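Local coordinates for protein erythropoietin (Homo sapiens, PDB 1EER) that acts as a secreted hormone that binds and dimerises the erythropoietin receptor, activating JAK2 and so driving the proliferation and differentiation of red-cell precursors, at residues A[1-6]-A[110-115]; A[79-84]-A[89-94]. The protein carries 5 engineered substitutions. One frame throughout, in Å; residues are numbered along the deposited sequence.

Contact 1 (A[1-6]-A[110-115]); sequences APPRLI and RALGAQ
I6 holds CG1 roughly anti to its backbone N (chi1 -151°), which sets CG2 between that N and the carbonyl carbon, and this short methyl branch is what meets L112. On the other side, L112 leaves its backbone pointing across the contact rather than into it; chi1 of -140° and chi2 of -144°, both away from staggered values, bring its fork round to the N-terminal segment. L112 then meets two residues: its branch carbon CG lies 3.7 Å from CG2 of I6, the side chains crossing at about a right angle, while its methyl CD2 comes to 3.5 Å from CB of P3, tighter than usual for carbon, with CG of P3 next nearest. L112 sits on the turn between helices 91-111 and 114-120, just before G113, whose positive phi closes a Schellman motif and which also occupies the N-cap position of the next helix. Y156 and A160 of helix 138-161 also touch L112, and L108 and L109 touch I6, so the contact borders the four-helix bundle of this cytokine. With no hydrogen bond between the segments, the N-terminal arm is held to this turn by dispersion and water exclusion, concentrated on one leucine.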
loop_
_atom_site.group_PDB
_atom_site.type_symbol
_atom_site.label_atom_id
_atom_site.label_comp_id
_atom_site.label_asym_id
_atom_site.label_seq_id
_atom_site.Cartn_x
_atom_site.Cartn_y
_atom_site.Cartn_z
ATOM N N ALA A 1 1.484 -12.324 -20.510
ATOM C CA ALA A 1 1.895 -10.937 -20.141
ATOM C C ALA A 1 1.063 -10.427 -18.965
ATOM O O ALA A 1 -0.104 -10.800 -18.816
ATOM C CB ALA A 1 1.730 -10.009 -21.347
ATOM N N PRO A 2 1.662 -9.574 -18.108
ATOM C CA PRO A 2 0.992 -8.998 -16.934
ATOM C C PRO A 2 -0.512 -8.785 -17.130
ATOM O O PRO A 2 -0.927 -7.825 -17.781
ATOM C CB PRO A 2 1.730 -7.677 -16.708
ATOM C CG PRO A 2 3.099 -7.873 -17.342
ATOM C CD PRO A 2 3.061 -9.114 -18.214
ATOM N N PRO A 3 -1.339 -9.702 -16.586
ATOM C CA PRO A 3 -2.812 -9.705 -16.641
ATOM C C PRO A 3 -3.522 -8.369 -16.324
ATOM O O PRO A 3 -4.606 -8.350 -15.734
ATOM C CB PRO A 3 -3.200 -10.807 -15.654
ATOM C CG PRO A 3 -2.036 -11.748 -15.675
ATOM C CD PRO A 3 -0.817 -10.893 -15.883
ATOM N N ARG A 4 -2.903 -7.263 -16.726
ATOM C CA ARG A 4 -3.439 -5.922 -16.525
ATOM C C ARG A 4 -3.628 -5.451 -15.075
ATOM O O ARG A 4 -3.386 -6.183 -14.117
ATOM C CB ARG A 4 -4.750 -5.763 -17.306
ATOM C CG ARG A 4 -4.804 -6.567 -18.594
ATOM C CD ARG A 4 -4.650 -5.700 -19.836
ATOM N NE ARG A 4 -4.345 -6.515 -21.012
ATOM C CZ ARG A 4 -5.254 -6.988 -21.864
ATOM N NH1 ARG A 4 -6.543 -6.725 -21.681
ATOM N NH2 ARG A 4 -4.879 -7.735 -22.899
ATOM N N LEU A 5 -4.048 -4.192 -14.970
ATOM C CA LEU A 5 -4.296 -3.445 -13.738
ATOM C C LEU A 5 -3.975 -4.010 -12.357
ATOM O O LEU A 5 -3.326 -3.331 -11.568
ATOM C CB LEU A 5 -5.732 -2.928 -13.750
ATOM C CG LEU A 5 -6.004 -1.913 -14.869
ATOM C CD1 LEU A 5 -6.578 -2.634 -16.073
ATOM C CD2 LEU A 5 -6.959 -0.853 -14.395
ATOM N N ILE A 6 -4.418 -5.218 -12.030
ATOM C CA ILE A 6 -4.116 -5.736 -10.697
ATOM C C ILE A 6 -2.686 -6.240 -10.594
ATOM O O ILE A 6 -2.153 -6.398 -9.497
ATOM C CB ILE A 6 -5.095 -6.859 -10.259
ATOM C CG1 ILE A 6 -5.227 -6.843 -8.734
ATOM C CG2 ILE A 6 -4.623 -8.211 -10.755
ATOM C CD1 ILE A 6 -6.241 -7.836 -8.185
ATOM N N ARG A 110 -11.457 -10.879 -10.994
ATOM C CA ARG A 110 -12.141 -11.612 -12.045
ATOM C C ARG A 110 -11.366 -11.510 -13.340
ATOM O O ARG A 110 -11.169 -12.497 -14.031
ATOM C CB ARG A 110 -13.549 -11.049 -12.239
ATOM C CG ARG A 110 -14.226 -11.507 -13.511
ATOM C CD ARG A 110 -15.631 -10.951 -13.593
ATOM N NE ARG A 110 -16.307 -11.036 -12.305
ATOM C CZ ARG A 110 -17.109 -10.097 -11.825
ATOM N NH1 ARG A 110 -17.331 -8.998 -12.533
ATOM N NH2 ARG A 110 -17.683 -10.252 -10.642
ATOM N N ALA A 111 -10.936 -10.303 -13.672
ATOM C CA ALA A 111 -10.184 -10.080 -14.898
ATOM C C ALA A 111 -8.936 -10.932 -14.847
ATOM O O ALA A 111 -8.418 -11.342 -15.879
ATOM C CB ALA A 111 -9.817 -8.617 -15.026
ATOM N N LEU A 112 -8.464 -11.196 -13.634
ATOM C CA LEU A 112 -7.279 -12.015 -13.422
ATOM C C LEU A 112 -7.602 -13.495 -13.646
ATOM O O LEU A 112 -6.703 -14.332 -13.740
ATOM C CB LEU A 112 -6.754 -11.805 -11.996
ATOM C CG LEU A 112 -5.249 -11.702 -11.709
ATOM C CD1 LEU A 112 -4.984 -12.358 -10.378
ATOM C CD2 LEU A 112 -4.417 -12.359 -12.805
ATOM N N GLY A 113 -8.888 -13.819 -13.723
ATOM C CA GLY A 113 -9.293 -15.194 -13.954
ATOM C C GLY A 113 -9.654 -15.934 -12.689
ATOM O O GLY A 113 -9.955 -17.128 -12.734
ATOM N N ALA A 114 -9.636 -15.210 -11.569
ATOM C CA ALA A 114 -9.942 -15.760 -10.247
ATOM C C ALA A 114 -11.326 -16.385 -10.124
ATOM O O ALA A 114 -11.466 -17.487 -9.581
ATOM C CB ALA A 114 -9.780 -14.677 -9.191
ATOM N N GLN A 115 -12.347 -15.685 -10.613
ATOM C CA GLN A 115 -13.703 -16.204 -10.535
ATOM C C GLN A 115 -13.902 -17.441 -11.403
ATOM O O GLN A 115 -14.574 -18.389 -11.002
ATOM C CB GLN A 115 -14.716 -15.137 -10.939
ATOM C CG GLN A 115 -16.139 -15.637 -10.793
ATOM C CD GLN A 115 -17.156 -14.632 -11.243
ATOM O OE1 GLN A 115 -17.003 -14.000 -12.290
ATOM N NE2 GLN A 115 -18.207 -14.474 -10.456
#

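Contact 2 (A[79-84]-A[89-94]). Engineered in segment 79-84: K83 (natural residue Asn).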
loop_
_atom_site.group_PDB
_atom_site.type_symbol
_atom_site.label_atom_id
_atom_site.label_comp_id
_atom_site.label_asym_id
_atom_site.label_seq_id
_atom_site.Cartn_x
_atom_site.Cartn_y
_atom_site.Cartn_z
ATOM N N ALA A 79 -24.455 -1.461 6.830
ATOM C CA ALA A 79 -25.869 -1.284 7.159
ATOM C C ALA A 79 -26.091 -1.254 8.666
ATOM O O ALA A 79 -26.977 -0.558 9.156
ATOM C CB ALA A 79 -26.689 -2.393 6.537
ATOM N N LEU A 80 -25.291 -2.023 9.399
ATOM C CA LEU A 80 -25.407 -2.058 10.848
ATOM C C LEU A 80 -25.011 -0.694 11.399
ATOM O O LEU A 80 -25.522 -0.243 12.429
ATOM C CB LEU A 80 -24.485 -3.133 11.424
ATOM C CG LEU A 80 -25.102 -4.511 11.659
ATOM C CD1 LEU A 80 -24.013 -5.508 12.013
ATOM C CD2 LEU A 80 -26.123 -4.416 12.771
ATOM N N LEU A 81 -24.096 -0.042 10.691
ATOM C CA LEU A 81 -23.606 1.271 11.080
ATOM C C LEU A 81 -24.589 2.367 10.701
ATOM O O LEU A 81 -24.717 3.358 11.418
ATOM C CB LEU A 81 -22.260 1.550 10.416
ATOM C CG LEU A 81 -21.370 2.560 11.134
ATOM C CD1 LEU A 81 -21.079 2.056 12.531
ATOM C CD2 LEU A 81 -20.072 2.773 10.348
ATOM N N VAL A 82 -25.276 2.201 9.572
ATOM C CA VAL A 82 -26.241 3.205 9.138
ATOM C C VAL A 82 -27.319 3.334 10.207
ATOM O O VAL A 82 -27.897 4.401 10.400
ATOM C CB VAL A 82 -26.887 2.832 7.779
ATOM C CG1 VAL A 82 -28.000 1.814 7.972
ATOM C CG2 VAL A 82 -27.422 4.078 7.112
ATOM N N LYS A 83 -27.569 2.236 10.909
ATOM C CA LYS A 83 -28.557 2.213 11.975
ATOM C C LYS A 83 -27.916 2.641 13.289
ATOM O O LYS A 83 -26.755 2.328 13.558
ATOM C CB LYS A 83 -29.134 0.804 12.131
ATOM C CG LYS A 83 -29.428 0.100 10.814
ATOM C CD LYS A 83 -30.542 0.803 10.040
ATOM C CE LYS A 83 -31.422 -0.195 9.295
ATOM N NZ LYS A 83 -31.756 -1.382 10.140
ATOM N N SER A 84 -28.685 3.362 14.097
ATOM C CA SER A 84 -28.237 3.839 15.400
ATOM C C SER A 84 -27.428 5.123 15.329
ATOM O O SER A 84 -26.996 5.552 14.259
ATOM C CB SER A 84 -27.405 2.759 16.109
ATOM O OG SER A 84 -27.520 2.843 17.522
ATOM N N GLU A 89 -16.791 7.899 15.435
ATOM C CA GLU A 89 -16.874 8.766 14.270
ATOM C C GLU A 89 -15.943 8.338 13.128
ATOM O O GLU A 89 -16.244 8.581 11.954
ATOM C CB GLU A 89 -16.528 10.199 14.686
ATOM C CG GLU A 89 -16.492 11.201 13.540
ATOM C CD GLU A 89 -17.715 12.108 13.521
ATOM O OE1 GLU A 89 -18.823 11.623 13.841
ATOM O OE2 GLU A 89 -17.568 13.306 13.184
ATOM N N PRO A 90 -14.795 7.711 13.451
ATOM C CA PRO A 90 -13.864 7.284 12.400
ATOM C C PRO A 90 -14.359 6.156 11.507
ATOM O O PRO A 90 -14.031 6.103 10.324
ATOM C CB PRO A 90 -12.606 6.872 13.173
ATOM C CG PRO A 90 -12.809 7.363 14.583
ATOM C CD PRO A 90 -14.275 7.392 14.793
ATOM N N LEU A 91 -15.150 5.258 12.079
ATOM C CA LEU A 91 -15.668 4.098 11.359
ATOM C C LEU A 91 -16.245 4.327 9.965
ATOM O O LEU A 91 -15.932 3.592 9.035
ATOM C CB LEU A 91 -16.727 3.392 12.206
ATOM C CG LEU A 91 -16.221 2.504 13.341
ATOM C CD1 LEU A 91 -17.397 1.867 14.048
ATOM C CD2 LEU A 91 -15.290 1.449 12.792
ATOM N N GLN A 92 -17.090 5.342 9.819
ATOM C CA GLN A 92 -17.742 5.606 8.539
ATOM C C GLN A 92 -16.881 5.593 7.281
ATOM O O GLN A 92 -17.128 4.794 6.375
ATOM C CB GLN A 92 -18.519 6.924 8.594
ATOM C CG GLN A 92 -19.560 7.064 7.478
ATOM C CD GLN A 92 -20.604 5.956 7.492
ATOM O OE1 GLN A 92 -20.653 5.114 6.591
ATOM N NE2 GLN A 92 -21.446 5.954 8.516
ATOM N N LEU A 93 -15.878 6.466 7.211
ATOM C CA LEU A 93 -15.049 6.530 6.011
ATOM C C LEU A 93 -14.284 5.259 5.713
ATOM O O LEU A 93 -14.151 4.886 4.550
ATOM C CB LEU A 93 -14.075 7.711 6.073
ATOM C CG LEU A 93 -13.390 8.042 7.395
ATOM C CD1 LEU A 93 -12.059 8.720 7.096
ATOM C CD2 LEU A 93 -14.293 8.946 8.245
ATOM N N HIS A 94 -13.792 4.590 6.753
ATOM C CA HIS A 94 -13.039 3.353 6.563
ATOM C C HIS A 94 -13.950 2.292 5.969
ATOM O O HIS A 94 -13.522 1.494 5.144
ATOM C CB HIS A 94 -12.455 2.857 7.891
ATOM C CG HIS A 94 -11.445 3.787 8.489
ATOM N ND1 HIS A 94 -10.199 3.988 7.936
ATOM C CD2 HIS A 94 -11.502 4.580 9.586
ATOM C CE1 HIS A 94 -9.532 4.866 8.667
ATOM N NE2 HIS A 94 -10.300 5.240 9.674
#
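L81 and L91 supply the purely apolar part of this contact, meeting at the hairpin where helix 56-82 ends and helix 91-111 begins. CD2 of L81 rests 3.9 Å from CB of L91, and CD1 of L81 faces CD1 of L91 at 4.0 Å, so both methyls of L81 are engaged and the two side chains pass at a slant. L91 carries CG anti to its carbonyl carbon (chi1 -78°) and is otherwise extended, which brings its CD1 alongside L81 while its CB meets the other methyl. F138 of helix 138-161 touches both leucines and F142 touches L91, so the pair continues into the bundle interior.

The second kind of contact sets a polar group against a methyl. Q92 is bent at chi2 (59°), and its NE2 lies 3.9 Å from CD2 of L81, the two side chains running past each other in opposite directions. This is van der Waals contact and not a hydrogen bond; Q92 is exposed to solvent, and its amide meets L81 alone of the two leucines.

Backbone atoms take no direct part across the contact: even the nearest CA atoms, those of L81 and Q92, are 7.7 Å apart. The tight link between antiparallel helices is characteristic of the up-up-down-down four-helix cytokine fold. Since no polar bond bridges the segments, side-chain packing joins the helix ends here, with CD2 of L81 touching both a leucine carbon and an amide nitrogen, and the apolar contact probably contributing most.

In the fold
Both contacts use helix 91-111, at its two ends: contact 2 lies where the helix begins, contact 1 where it finishes, their centres 32 Å apart on opposite sides of the chain's centre. Both are partly buried, neither belongs to the deep core, and each relies on van der Waals packing without a hydrogen bond between its segments. They differ in what they join. Contact 1 brings an irregular N-terminal arm to a helix turn 104 residues away, whereas contact 2 closes a short hairpin between successive helices. Contact 1 is wholly apolar, and its segments reach another protein chain through L5 and R110, both beside the contact; contact 2 adds an amide from solvent-exposed Q92 and touches no other chain.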